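Local coordinates for calcium uptake protein 3, mitochondrial (PDB 6AGI) that senses calcium in the mitochondrial matrix through its EF-hands and, as a disulfide-linked heterodimer with MICU1, regulates the mitochondrial calcium uniporter channel, at residues F299-N304 / T336-S341; I323-F328 / L344-F349; I244-Y249 / I291-F296; A105-A110 / D229-M234. One frame throughout, in Å; residues are numbered along the deposited sequence.

Contact 1 of 4, residues F299-N304 / T336-S341; sequences FFQFLN and TGLKFS
F340 turns its ring edge toward the face of F302 in an offset edge-to-face pair. The ring centroids are 5.2 Å apart and the planes stand at 88°. At the edge of the F302 ring, in its plane, lies the methyl CG2 of T336, 3.9 Å from F302 CD1. At the edge of the F340 ring lies F302 CB. The F299 ring meets F340 obliquely, with F299 CD1 4.1 Å from F340 CE2. F302 has CG anti to its backbone N (chi1 161°), which sets the ring root beside the tip of F340.

The helix 293-304 belongs to the degenerate EF-hand 2. The other segment joins helix 325-336 to helix 342-352 within the following EF-hand pair. G337 is the first residue past helix 325-336, with a positive phi of 90°, where a CB would press on the preceding carbonyl O. S341 is the N-cap of helix 342-352, its OG bonding L344 N.

L338 meets helix 293-304 at Q301 and F302. Its CD1 touches the backbone N of F302 at 3.5 Å and F302 CB at 3.7 Å. Its CD2 branch lies 3.9 Å from CB of Q301, and the two side chains cross at about a right angle. F302 also meets F309 edge to face, and F299 meets F261 likewise. V332 of helix 325-336 touches both F302 and F340.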
loop_
_atom_site.group_PDB
_atom_site.type_symbol
_atom_site.label_atom_id
_atom_site.label_comp_id
_atom_site.label_asym_id
_atom_site.label_seq_id
_atom_site.Cartn_x
_atom_site.Cartn_y
_atom_site.Cartn_z
ATOM N N PHE B 299 0.828 3.481 17.456
ATOM C CA PHE B 299 1.745 2.711 16.633
ATOM C C PHE B 299 1.025 1.684 15.770
ATOM O O PHE B 299 1.406 1.482 14.613
ATOM C CB PHE B 299 2.810 2.044 17.502
ATOM C CG PHE B 299 3.823 1.295 16.723
ATOM C CD1 PHE B 299 4.916 1.962 16.211
ATOM C CD2 PHE B 299 3.672 -0.042 16.437
ATOM C CE1 PHE B 299 5.858 1.306 15.466
ATOM C CE2 PHE B 299 4.613 -0.699 15.689
ATOM C CZ PHE B 299 5.706 -0.032 15.211
ATOM N N PHE B 300 -0.053 1.077 16.251
ATOM C CA PHE B 300 -0.688 0.163 15.305
ATOM C C PHE B 300 -1.568 0.866 14.253
ATOM O O PHE B 300 -1.652 0.401 13.101
ATOM C CB PHE B 300 -1.395 -0.940 16.085
ATOM C CG PHE B 300 -0.415 -1.837 16.809
ATOM C CD1 PHE B 300 0.220 -2.870 16.132
ATOM C CD2 PHE B 300 -0.031 -1.577 18.115
ATOM C CE1 PHE B 300 1.161 -3.666 16.749
ATOM C CE2 PHE B 300 0.907 -2.379 18.750
ATOM C CZ PHE B 300 1.502 -3.426 18.057
ATOM N N GLN B 301 -2.156 2.016 14.563
ATOM C CA GLN B 301 -2.783 2.783 13.491
ATOM C C GLN B 301 -1.757 3.130 12.423
ATOM O O GLN B 301 -2.015 2.991 11.207
ATOM C CB GLN B 301 -3.455 4.033 14.055
ATOM C CG GLN B 301 -4.900 3.777 14.483
ATOM C CD GLN B 301 -5.424 4.799 15.471
ATOM O OE1 GLN B 301 -4.795 5.832 15.724
ATOM N NE2 GLN B 301 -6.571 4.495 16.068
ATOM N N PHE B 302 -0.567 3.542 12.868
ATOM C CA PHE B 302 0.524 3.836 11.940
ATOM C C PHE B 302 0.914 2.605 11.114
ATOM O O PHE B 302 1.148 2.708 9.894
ATOM C CB PHE B 302 1.717 4.357 12.734
ATOM C CG PHE B 302 3.006 4.266 12.007
ATOM C CD1 PHE B 302 3.223 5.018 10.861
ATOM C CD2 PHE B 302 3.983 3.388 12.421
ATOM C CE1 PHE B 302 4.414 4.915 10.168
ATOM C CE2 PHE B 302 5.169 3.276 11.723
ATOM C CZ PHE B 302 5.390 4.038 10.598
ATOM N N LEU B 303 0.937 1.415 11.738
ATOM C CA LEU B 303 1.253 0.222 10.946
ATOM C C LEU B 303 0.195 -0.037 9.902
ATOM O O LEU B 303 0.510 -0.581 8.835
ATOM C CB LEU B 303 1.405 -1.041 11.791
ATOM C CG LEU B 303 2.677 -1.124 12.601
ATOM C CD1 LEU B 303 2.832 -2.486 13.279
ATOM C CD2 LEU B 303 3.850 -0.748 11.711
ATOM N N ASN B 304 -1.046 0.374 10.156
ATOM C CA ASN B 304 -1.976 0.164 9.064
ATOM C C ASN B 304 -1.878 1.245 8.004
ATOM O O ASN B 304 -2.388 1.044 6.898
ATOM C CB ASN B 304 -3.409 0.004 9.581
ATOM C CG ASN B 304 -3.644 -1.380 10.135
ATOM O OD1 ASN B 304 -2.816 -2.264 9.961
ATOM N ND2 ASN B 304 -4.766 -1.585 10.774
ATOM N N THR B 336 0.650 10.255 8.182
ATOM C CA THR B 336 -0.472 9.547 8.791
ATOM C C THR B 336 -1.443 10.488 9.475
ATOM O O THR B 336 -2.620 10.169 9.615
ATOM C CB THR B 336 -0.025 8.567 9.876
ATOM O OG1 THR B 336 1.074 9.114 10.619
ATOM C CG2 THR B 336 0.572 7.389 9.194
ATOM N N GLY B 337 -0.944 11.614 9.996
ATOM C CA GLY B 337 -1.731 12.429 10.887
ATOM C C GLY B 337 -1.577 12.056 12.333
ATOM O O GLY B 337 -2.092 12.777 13.189
ATOM N N LEU B 338 -0.900 10.948 12.639
ATOM C CA LEU B 338 -0.698 10.575 14.032
ATOM C C LEU B 338 0.495 11.300 14.640
ATOM O O LEU B 338 1.504 11.541 13.969
ATOM C CB LEU B 338 -0.490 9.076 14.165
ATOM C CG LEU B 338 -1.527 8.219 13.487
ATOM C CD1 LEU B 338 -0.823 7.001 13.034
ATOM C CD2 LEU B 338 -2.646 7.867 14.452
ATOM N N LYS B 339 0.375 11.630 15.934
ATOM C CA LYS B 339 1.448 12.268 16.689
ATOM C C LYS B 339 2.026 11.215 17.624
ATOM O O LYS B 339 1.351 10.772 18.564
ATOM C CB LYS B 339 0.950 13.499 17.454
ATOM C CG LYS B 339 0.303 14.571 16.565
ATOM C CD LYS B 339 -0.044 15.857 17.317
ATOM C CE LYS B 339 -1.011 16.751 16.505
ATOM N NZ LYS B 339 -2.134 17.375 17.302
ATOM N N PHE B 340 3.268 10.814 17.349
ATOM C CA PHE B 340 3.998 9.848 18.155
ATOM C C PHE B 340 4.696 10.614 19.267
ATOM O O PHE B 340 5.273 11.680 19.016
ATOM C CB PHE B 340 5.048 9.130 17.312
ATOM C CG PHE B 340 4.541 7.959 16.504
ATOM C CD1 PHE B 340 3.207 7.817 16.165
ATOM C CD2 PHE B 340 5.440 6.991 16.066
ATOM C CE1 PHE B 340 2.801 6.730 15.411
ATOM C CE2 PHE B 340 5.037 5.915 15.318
ATOM C CZ PHE B 340 3.735 5.776 14.996
ATOM N N SER B 341 4.630 10.095 20.493
ATOM C CA SER B 341 5.430 10.663 21.562
ATOM C C SER B 341 6.919 10.438 21.290
ATOM O O SER B 341 7.303 9.450 20.661
ATOM C CB SER B 341 5.055 10.039 22.893
ATOM O OG SER B 341 5.479 8.685 22.971
#

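Contact 2 of 4, residues I323-F328 / L344-F349; sequences IGQDEF and LVNTVF
F349 is gripped by Q325 on one face and by F328 at its edge. Q325 has CG anti to its carbonyl carbon (chi1 -50°), and CG lies over the F349 ring in a CH-pi contact, 3.4 Å from the centroid. Beyond CG the chain runs extended, sliding past F349 in the opposite direction. F328 has CG anti to its backbone N (chi1 177°). Its ring takes the edge of F349 on its face: the planes stand at 86°, and F349 CE1 is 3.5 Å from F328 CG. V345 CG1 is anti to its own backbone N and packs beside them, 3.5 Å from Q325 CB and 4.0 Å from F328 CD1. An alanine in place of F349 would probably open a gap between the two helices and leave the F328 face and Q325 CG without their aromatic partner.

Helix 342-352 leads into the calcium loop of EF-hand 3. Strand 323-324 pairs with strand 359-360 of that loop, and the side chain of F349 is about 5 Å from that of the calcium ligand D353. No hydrogen bond links the two segments, so apolar and aromatic contacts join them beside the metal site.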
loop_
_atom_site.group_PDB
_atom_site.type_symbol
_atom_site.label_atom_id
_atom_site.label_comp_id
_atom_site.label_asym_id
_atom_site.label_seq_id
_atom_site.Cartn_x
_atom_site.Cartn_y
_atom_site.Cartn_z
ATOM N N ILE B 323 16.872 7.778 8.256
ATOM C CA ILE B 323 16.160 8.868 8.902
ATOM C C ILE B 323 16.585 8.953 10.369
ATOM O O ILE B 323 16.953 7.951 10.993
ATOM C CB ILE B 323 14.646 8.619 8.724
ATOM C CG1 ILE B 323 13.815 9.759 9.289
ATOM C CG2 ILE B 323 14.261 7.320 9.360
ATOM C CD1 ILE B 323 13.723 10.948 8.386
ATOM N N GLY B 324 16.558 10.177 10.933
ATOM C CA GLY B 324 16.709 10.345 12.369
ATOM C C GLY B 324 15.367 10.369 13.106
ATOM O O GLY B 324 14.298 10.386 12.502
ATOM N N GLN B 325 15.428 10.405 14.444
ATOM C CA GLN B 325 14.161 10.270 15.155
ATOM C C GLN B 325 13.292 11.506 15.002
ATOM O O GLN B 325 12.061 11.386 14.971
ATOM C CB GLN B 325 14.331 9.983 16.656
ATOM C CG GLN B 325 15.272 8.854 16.997
ATOM C CD GLN B 325 15.406 8.570 18.497
ATOM O OE1 GLN B 325 16.278 7.800 18.893
ATOM N NE2 GLN B 325 14.478 9.088 19.312
ATOM N N ASP B 326 13.887 12.685 14.819
ATOM C CA ASP B 326 13.065 13.884 14.700
ATOM C C ASP B 326 12.232 13.864 13.423
ATOM O O ASP B 326 10.999 13.983 13.463
ATOM C CB ASP B 326 13.940 15.127 14.753
ATOM C CG ASP B 326 14.436 15.434 16.144
ATOM O OD1 ASP B 326 15.347 14.739 16.648
ATOM O OD2 ASP B 326 13.919 16.401 16.727
ATOM N N GLU B 327 12.884 13.725 12.271
ATOM C CA GLU B 327 12.118 13.678 11.040
ATOM C C GLU B 327 11.480 12.314 10.818
ATOM O O GLU B 327 10.612 12.189 9.948
ATOM C CB GLU B 327 12.995 14.103 9.849
ATOM C CG GLU B 327 12.178 14.422 8.563
ATOM C CD GLU B 327 11.885 15.926 8.342
ATOM O OE1 GLU B 327 12.498 16.790 9.019
ATOM O OE2 GLU B 327 11.009 16.238 7.501
ATOM N N PHE B 328 11.839 11.293 11.607
ATOM C CA PHE B 328 10.997 10.098 11.626
ATOM C C PHE B 328 9.638 10.435 12.220
ATOM O O PHE B 328 8.592 10.115 11.638
ATOM C CB PHE B 328 11.660 8.962 12.405
ATOM C CG PHE B 328 10.798 7.723 12.531
ATOM C CD1 PHE B 328 9.821 7.623 13.513
ATOM C CD2 PHE B 328 10.953 6.665 11.658
ATOM C CE1 PHE B 328 9.036 6.495 13.624
ATOM C CE2 PHE B 328 10.170 5.541 11.768
ATOM C CZ PHE B 328 9.215 5.456 12.752
ATOM N N LEU B 344 7.778 7.055 22.346
ATOM C CA LEU B 344 7.456 5.994 21.394
ATOM C C LEU B 344 8.488 5.934 20.280
ATOM O O LEU B 344 9.001 4.860 19.950
ATOM C CB LEU B 344 6.060 6.204 20.803
ATOM C CG LEU B 344 5.565 5.173 19.774
ATOM C CD1 LEU B 344 5.471 3.799 20.409
ATOM C CD2 LEU B 344 4.219 5.562 19.195
ATOM N N VAL B 345 8.837 7.089 19.719
ATOM C CA VAL B 345 9.817 7.115 18.643
ATOM C C VAL B 345 11.141 6.566 19.134
ATOM O O VAL B 345 11.761 5.711 18.487
ATOM C CB VAL B 345 9.964 8.538 18.079
ATOM C CG1 VAL B 345 11.129 8.595 17.131
ATOM C CG2 VAL B 345 8.703 8.933 17.325
ATOM N N ASN B 346 11.580 7.030 20.299
ATOM C CA ASN B 346 12.853 6.574 20.846
ATOM C C ASN B 346 12.832 5.072 21.080
ATOM O O ASN B 346 13.824 4.369 20.828
ATOM C CB ASN B 346 13.141 7.348 22.133
ATOM C CG ASN B 346 14.511 7.069 22.703
ATOM O OD1 ASN B 346 15.182 6.097 22.349
ATOM N ND2 ASN B 346 14.971 7.981 23.545
ATOM N N THR B 347 11.688 4.555 21.518
ATOM C CA THR B 347 11.582 3.132 21.771
ATOM C C THR B 347 11.659 2.343 20.471
ATOM O O THR B 347 12.393 1.353 20.384
ATOM C CB THR B 347 10.300 2.842 22.537
ATOM O OG1 THR B 347 10.330 3.560 23.782
ATOM C CG2 THR B 347 10.213 1.353 22.826
ATOM N N VAL B 348 10.914 2.772 19.445
ATOM C CA VAL B 348 11.000 2.124 18.137
ATOM C C VAL B 348 12.440 2.112 17.644
ATOM O O VAL B 348 12.924 1.098 17.128
ATOM C CB VAL B 348 10.069 2.808 17.114
ATOM C CG1 VAL B 348 10.323 2.257 15.743
ATOM C CG2 VAL B 348 8.620 2.601 17.472
ATOM N N PHE B 349 13.157 3.224 17.810
ATOM C CA PHE B 349 14.540 3.258 17.339
ATOM C C PHE B 349 15.407 2.258 18.098
ATOM O O PHE B 349 16.170 1.502 17.487
ATOM C CB PHE B 349 15.106 4.677 17.416
ATOM C CG PHE B 349 14.834 5.481 16.181
ATOM C CD1 PHE B 349 13.535 5.607 15.693
ATOM C CD2 PHE B 349 15.876 6.044 15.454
ATOM C CE1 PHE B 349 13.268 6.332 14.545
ATOM C CE2 PHE B 349 15.619 6.771 14.295
ATOM C CZ PHE B 349 14.307 6.909 13.842
#

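Contact 3 of 4, residues I244-Y249 / I291-F296; sequences IEFLSY and ITFDEF
F246, F293 and F296 form an aromatic cluster where helix 227-250 meets the start of helix 293-304, which belongs to the degenerate EF-hand 2. Two edge-to-face pairs carry it. F293 turns its edge toward the face of F246, with centroids 5.4 Å apart and planes at 69°. F246 in turn presents its edge to the face of F296, with centroids 5.3 Å apart and planes at 66°; its CD1 sits 3.7 Å from F296 CG, toward the rim.

CH-pi contacts add to both pairs. F293 CB lies over the F246 face, 4.0 Å from the centroid, and F246 CB lies over the F296 face. CG of F246 is anti to its backbone N (chi1 -175°), which sets the root of the ring beside F293 CD1.

Around the cluster, I256 of strand 255-256 touches F246 and F296, and I264 touches F296. Strand 255-256 also bonds I291 through the backbone. The I291 carbonyl O lies in the plane of the F246 ring at its edge, 3.4 Å from CE1 of F246.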
loop_
_atom_site.group_PDB
_atom_site.type_symbol
_atom_site.label_atom_id
_atom_site.label_comp_id
_atom_site.label_asym_id
_atom_site.label_seq_id
_atom_site.Cartn_x
_atom_site.Cartn_y
_atom_site.Cartn_z
ATOM N N ILE B 244 -7.687 -5.514 24.135
ATOM C CA ILE B 244 -7.491 -6.833 24.720
ATOM C C ILE B 244 -6.016 -7.206 24.710
ATOM O O ILE B 244 -5.509 -7.781 25.682
ATOM C CB ILE B 244 -8.364 -7.879 24.009
ATOM C CG1 ILE B 244 -9.825 -7.647 24.372
ATOM C CG2 ILE B 244 -7.949 -9.296 24.392
ATOM C CD1 ILE B 244 -10.833 -8.172 23.339
ATOM N N GLU B 245 -5.284 -6.878 23.636
ATOM C CA GLU B 245 -3.860 -7.233 23.668
ATOM C C GLU B 245 -3.126 -6.435 24.745
ATOM O O GLU B 245 -2.463 -7.007 25.633
ATOM C CB GLU B 245 -3.224 -6.986 22.299
ATOM C CG GLU B 245 -3.051 -8.223 21.374
ATOM C CD GLU B 245 -1.916 -9.173 21.807
ATOM O OE1 GLU B 245 -0.734 -8.740 21.779
ATOM O OE2 GLU B 245 -2.201 -10.345 22.178
ATOM N N PHE B 246 -3.306 -5.108 24.726
ATOM C CA PHE B 246 -2.639 -4.237 25.688
ATOM C C PHE B 246 -2.902 -4.703 27.112
ATOM O O PHE B 246 -1.966 -5.033 27.858
ATOM C CB PHE B 246 -3.104 -2.783 25.490
ATOM C CG PHE B 246 -2.373 -1.797 26.358
ATOM C CD1 PHE B 246 -1.140 -1.293 25.980
ATOM C CD2 PHE B 246 -2.910 -1.385 27.561
ATOM C CE1 PHE B 246 -0.434 -0.398 26.800
ATOM C CE2 PHE B 246 -2.222 -0.487 28.376
ATOM C CZ PHE B 246 -0.975 0.004 27.996
ATOM N N LEU B 247 -4.187 -4.836 27.458
ATOM C CA LEU B 247 -4.589 -5.258 28.793
ATOM C C LEU B 247 -4.079 -6.658 29.105
ATOM O O LEU B 247 -3.816 -6.980 30.267
ATOM C CB LEU B 247 -6.116 -5.213 28.888
ATOM C CG LEU B 247 -6.832 -3.854 28.893
ATOM C CD1 LEU B 247 -8.328 -4.015 28.625
ATOM C CD2 LEU B 247 -6.629 -3.138 30.202
ATOM N N SER B 248 -3.957 -7.514 28.087
ATOM C CA SER B 248 -3.339 -8.817 28.280
ATOM C C SER B 248 -1.901 -8.691 28.741
ATOM O O SER B 248 -1.347 -9.665 29.267
ATOM C CB SER B 248 -3.395 -9.650 26.995
ATOM O OG SER B 248 -4.724 -10.046 26.684
ATOM N N TYR B 249 -1.261 -7.532 28.538
ATOM C CA TYR B 249 0.089 -7.398 29.078
ATOM C C TYR B 249 0.255 -6.394 30.213
ATOM O O TYR B 249 1.273 -6.452 30.904
ATOM C CB TYR B 249 1.084 -7.041 27.966
ATOM C CG TYR B 249 1.235 -8.152 26.950
ATOM C CD1 TYR B 249 0.294 -8.312 25.941
ATOM C CD2 TYR B 249 2.289 -9.055 27.012
ATOM C CE1 TYR B 249 0.403 -9.312 25.010
ATOM C CE2 TYR B 249 2.401 -10.069 26.081
ATOM C CZ TYR B 249 1.451 -10.189 25.080
ATOM O OH TYR B 249 1.529 -11.179 24.125
ATOM N N ILE B 291 5.024 1.852 27.883
ATOM C CA ILE B 291 4.268 2.386 26.766
ATOM C C ILE B 291 2.819 2.514 27.189
ATOM O O ILE B 291 2.225 1.556 27.692
ATOM C CB ILE B 291 4.415 1.477 25.532
ATOM C CG1 ILE B 291 5.899 1.375 25.170
ATOM C CG2 ILE B 291 3.579 1.975 24.353
ATOM C CD1 ILE B 291 6.465 2.644 24.545
ATOM N N THR B 292 2.251 3.694 26.989
ATOM C CA THR B 292 0.863 3.910 27.365
ATOM C C THR B 292 -0.070 3.368 26.274
ATOM O O THR B 292 0.356 3.055 25.152
ATOM C CB THR B 292 0.646 5.399 27.656
ATOM O OG1 THR B 292 0.641 6.146 26.435
ATOM C CG2 THR B 292 1.764 5.929 28.534
ATOM N N PHE B 293 -1.360 3.224 26.605
ATOM C CA PHE B 293 -2.273 2.670 25.604
ATOM C C PHE B 293 -2.394 3.585 24.398
ATOM O O PHE B 293 -2.559 3.117 23.263
ATOM C CB PHE B 293 -3.667 2.433 26.155
ATOM C CG PHE B 293 -4.609 1.884 25.132
ATOM C CD1 PHE B 293 -4.437 0.604 24.613
ATOM C CD2 PHE B 293 -5.672 2.642 24.683
ATOM C CE1 PHE B 293 -5.326 0.082 23.659
ATOM C CE2 PHE B 293 -6.559 2.137 23.726
ATOM C CZ PHE B 293 -6.384 0.857 23.209
ATOM N N ASP B 294 -2.359 4.894 24.626
ATOM C CA ASP B 294 -2.472 5.800 23.498
ATOM C C ASP B 294 -1.316 5.591 22.536
ATOM O O ASP B 294 -1.500 5.650 21.316
ATOM C CB ASP B 294 -2.525 7.246 23.983
ATOM C CG ASP B 294 -3.922 7.670 24.359
ATOM O OD1 ASP B 294 -4.873 6.906 24.055
ATOM O OD2 ASP B 294 -4.062 8.756 24.975
ATOM N N GLU B 295 -0.114 5.356 23.075
ATOM C CA GLU B 295 1.069 5.178 22.236
ATOM C C GLU B 295 1.012 3.860 21.486
ATOM O O GLU B 295 1.375 3.790 20.309
ATOM C CB GLU B 295 2.342 5.272 23.086
ATOM C CG GLU B 295 2.543 6.636 23.730
ATOM C CD GLU B 295 3.606 6.633 24.798
ATOM O OE1 GLU B 295 4.189 5.560 25.048
ATOM O OE2 GLU B 295 3.813 7.697 25.428
ATOM N N PHE B 296 0.545 2.814 22.158
ATOM C CA PHE B 296 0.403 1.499 21.549
ATOM C C PHE B 296 -0.632 1.539 20.417
ATOM O O PHE B 296 -0.394 1.014 19.314
ATOM C CB PHE B 296 0.102 0.540 22.711
ATOM C CG PHE B 296 -0.324 -0.844 22.350
ATOM C CD1 PHE B 296 -1.607 -1.134 21.946
ATOM C CD2 PHE B 296 0.579 -1.881 22.492
ATOM C CE1 PHE B 296 -1.977 -2.445 21.669
ATOM C CE2 PHE B 296 0.231 -3.189 22.217
ATOM C CZ PHE B 296 -1.047 -3.474 21.796
#

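Contact 4 of 4, residues A105-A110 / D229-M234; sequences AGFRIA and DFYRFM
Helix 104-114, the entering helix of EF-hand 1, packs here on helix 227-250, with F107 and A110 facing F230, Y231 and M234. The axes of the two segments come within 9.7 Å and cross steeply, at 128° between their N-to-C directions.

The F107 ring takes M234 on a face and Y231 at its edge. M234 CB sits over the middle of that face, 3.6 Å from the centroid. M234 SD approaches the same ring obliquely, 4.2 Å from the centroid, in a Met-aromatic contact. The bend at chi3 (79°) brings M234 CE beside CD1 of F107. The edge of F107 meets the face of Y231: the planes stand at 73°, and F107 CD2 is 3.6 Å from Y231 CD2. The two side chains cross at about a right angle. F230 turns its own edge to A110, with CE2 3.9 Å from A110 CB, and to the F107 carbonyl O, 3.8 Å from CE2 of F230. An alanine in place of F107 would probably leave a gap between the helices, with the face of Y231 and the thioether of M234 without their ring.

F230 also meets F111 edge to face, and its side chain is about 9 Å from those of the calcium ligands D115 and E126. M234 rests on I99 of helix 90-101, while I109 packs on A312 of the second subunit.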
loop_
_atom_site.group_PDB
_atom_site.type_symbol
_atom_site.label_atom_id
_atom_site.label_comp_id
_atom_site.label_asym_id
_atom_site.label_seq_id
_atom_site.Cartn_x
_atom_site.Cartn_y
_atom_site.Cartn_z
ATOM N N ALA B 105 -9.183 5.280 6.215
ATOM C CA ALA B 105 -9.697 5.614 4.892
ATOM C C ALA B 105 -10.144 4.358 4.127
ATOM O O ALA B 105 -11.029 4.410 3.237
ATOM C CB ALA B 105 -8.622 6.406 4.168
ATOM N N GLY B 106 -9.588 3.211 4.498
ATOM C CA GLY B 106 -10.010 1.995 3.862
ATOM C C GLY B 106 -11.430 1.620 4.207
ATOM O O GLY B 106 -12.066 0.910 3.424
ATOM N N PHE B 107 -11.941 2.084 5.358
ATOM C CA PHE B 107 -13.312 1.740 5.725
ATOM C C PHE B 107 -14.250 2.248 4.648
ATOM O O PHE B 107 -15.244 1.589 4.302
ATOM C CB PHE B 107 -13.717 2.346 7.081
ATOM C CG PHE B 107 -12.868 1.924 8.265
ATOM C CD1 PHE B 107 -11.894 0.931 8.162
ATOM C CD2 PHE B 107 -13.003 2.603 9.476
ATOM C CE1 PHE B 107 -11.104 0.578 9.262
ATOM C CE2 PHE B 107 -12.209 2.273 10.586
ATOM C CZ PHE B 107 -11.258 1.256 10.486
ATOM N N ARG B 108 -13.926 3.418 4.084
ATOM C CA ARG B 108 -14.716 3.960 2.991
ATOM C C ARG B 108 -14.523 3.147 1.731
ATOM O O ARG B 108 -15.505 2.867 1.019
ATOM C CB ARG B 108 -14.345 5.406 2.738
ATOM C CG ARG B 108 -15.187 6.061 1.709
ATOM C CD ARG B 108 -14.666 7.466 1.449
ATOM N NE ARG B 108 -14.455 8.242 2.679
ATOM C CZ ARG B 108 -15.309 9.133 3.189
ATOM N NH1 ARG B 108 -16.468 9.389 2.589
ATOM N NH2 ARG B 108 -14.997 9.776 4.309
ATOM N N ILE B 109 -13.274 2.742 1.426
ATOM C CA ILE B 109 -13.123 1.869 0.258
ATOM C C ILE B 109 -13.967 0.597 0.428
ATOM O O ILE B 109 -14.597 0.118 -0.522
ATOM C CB ILE B 109 -11.644 1.536 -0.002
ATOM C CG1 ILE B 109 -10.893 2.751 -0.520
ATOM C CG2 ILE B 109 -11.481 0.413 -1.042
ATOM C CD1 ILE B 109 -9.356 2.659 -0.272
ATOM N N ALA B 110 -14.034 0.062 1.646
ATOM C CA ALA B 110 -14.779 -1.168 1.902
ATOM C C ALA B 110 -16.285 -0.962 1.747
ATOM O O ALA B 110 -16.955 -1.707 1.016
ATOM C CB ALA B 110 -14.441 -1.686 3.300
ATOM N N ASP B 229 -22.286 4.121 10.444
ATOM C CA ASP B 229 -22.295 2.937 11.306
ATOM C C ASP B 229 -21.206 1.941 10.931
ATOM O O ASP B 229 -20.558 1.368 11.811
ATOM C CB ASP B 229 -23.648 2.218 11.282
ATOM C CG ASP B 229 -24.820 3.139 11.533
ATOM O OD1 ASP B 229 -24.755 3.912 12.513
ATOM O OD2 ASP B 229 -25.849 3.017 10.821
ATOM N N PHE B 230 -20.976 1.748 9.633
ATOM C CA PHE B 230 -19.923 0.860 9.142
ATOM C C PHE B 230 -18.561 1.280 9.686
ATOM O O PHE B 230 -17.811 0.464 10.243
ATOM C CB PHE B 230 -19.971 0.943 7.619
ATOM C CG PHE B 230 -19.389 -0.220 6.881
ATOM C CD1 PHE B 230 -20.075 -1.431 6.807
ATOM C CD2 PHE B 230 -18.212 -0.064 6.152
ATOM C CE1 PHE B 230 -19.559 -2.497 6.082
ATOM C CE2 PHE B 230 -17.694 -1.111 5.423
ATOM C CZ PHE B 230 -18.369 -2.333 5.389
ATOM N N TYR B 231 -18.234 2.567 9.524
ATOM C CA TYR B 231 -17.015 3.125 10.080
ATOM C C TYR B 231 -16.944 2.873 11.574
ATOM O O TYR B 231 -15.878 2.535 12.106
ATOM C CB TYR B 231 -16.961 4.630 9.798
ATOM C CG TYR B 231 -15.663 5.304 10.183
ATOM C CD1 TYR B 231 -15.343 5.558 11.506
ATOM C CD2 TYR B 231 -14.778 5.729 9.212
ATOM C CE1 TYR B 231 -14.159 6.183 11.852
ATOM C CE2 TYR B 231 -13.580 6.355 9.549
ATOM C CZ TYR B 231 -13.288 6.579 10.885
ATOM O OH TYR B 231 -12.126 7.196 11.245
ATOM N N ARG B 232 -18.062 3.055 12.281
ATOM C CA ARG B 232 -17.966 2.919 13.722
ATOM C C ARG B 232 -17.752 1.473 14.134
ATOM O O ARG B 232 -17.028 1.208 15.101
ATOM C CB ARG B 232 -19.200 3.508 14.393
ATOM C CG ARG B 232 -19.258 5.002 14.303
ATOM C CD ARG B 232 -20.323 5.600 15.200
ATOM N NE ARG B 232 -21.651 5.486 14.610
ATOM C CZ ARG B 232 -22.331 6.521 14.122
ATOM N NH1 ARG B 232 -21.786 7.736 14.131
ATOM N NH2 ARG B 232 -23.540 6.339 13.597
ATOM N N PHE B 233 -18.345 0.522 13.406
ATOM C CA PHE B 233 -18.099 -0.879 13.701
ATOM C C PHE B 233 -16.630 -1.232 13.505
ATOM O O PHE B 233 -16.024 -1.867 14.382
ATOM C CB PHE B 233 -18.977 -1.773 12.847
ATOM C CG PHE B 233 -18.720 -3.232 13.090
ATOM C CD1 PHE B 233 -19.183 -3.842 14.248
ATOM C CD2 PHE B 233 -17.994 -3.987 12.193
ATOM C CE1 PHE B 233 -18.945 -5.176 14.492
ATOM C CE2 PHE B 233 -17.745 -5.331 12.432
ATOM C CZ PHE B 233 -18.220 -5.932 13.583
ATOM N N MET B 234 -16.030 -0.831 12.355
ATOM C CA MET B 234 -14.626 -1.183 12.148
ATOM C C MET B 234 -13.685 -0.436 13.094
ATOM O O MET B 234 -12.714 -1.025 13.599
ATOM C CB MET B 234 -14.133 -0.979 10.699
ATOM C CG MET B 234 -14.875 -1.767 9.608
ATOM S SD MET B 234 -14.820 -1.275 7.920
ATOM C CE MET B 234 -13.216 -1.933 7.548
#

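In the fold
Contact 4 closes first along the chain, then contact 3; contacts 1 and 2 follow and interlock, their segments alternating. Helix 227-250 carries both contact 4 and contact 3, whose centres lie about 23 Å apart. Helix 293-304 is then shared by contacts 3 and 1, with centres about 14 Å apart. The centres of contacts 1 and 2 are about 12 Å apart and the two touch, as F299 packs on V348 and F340 on V345. Contact 3 also reaches contact 2, where L344 meets the backbone of E295. Contacts 2 and 4, each near a different calcium site, have centres about 30 Å apart, consistent with a continuous helical path between the two calcium-sensing EF-hands.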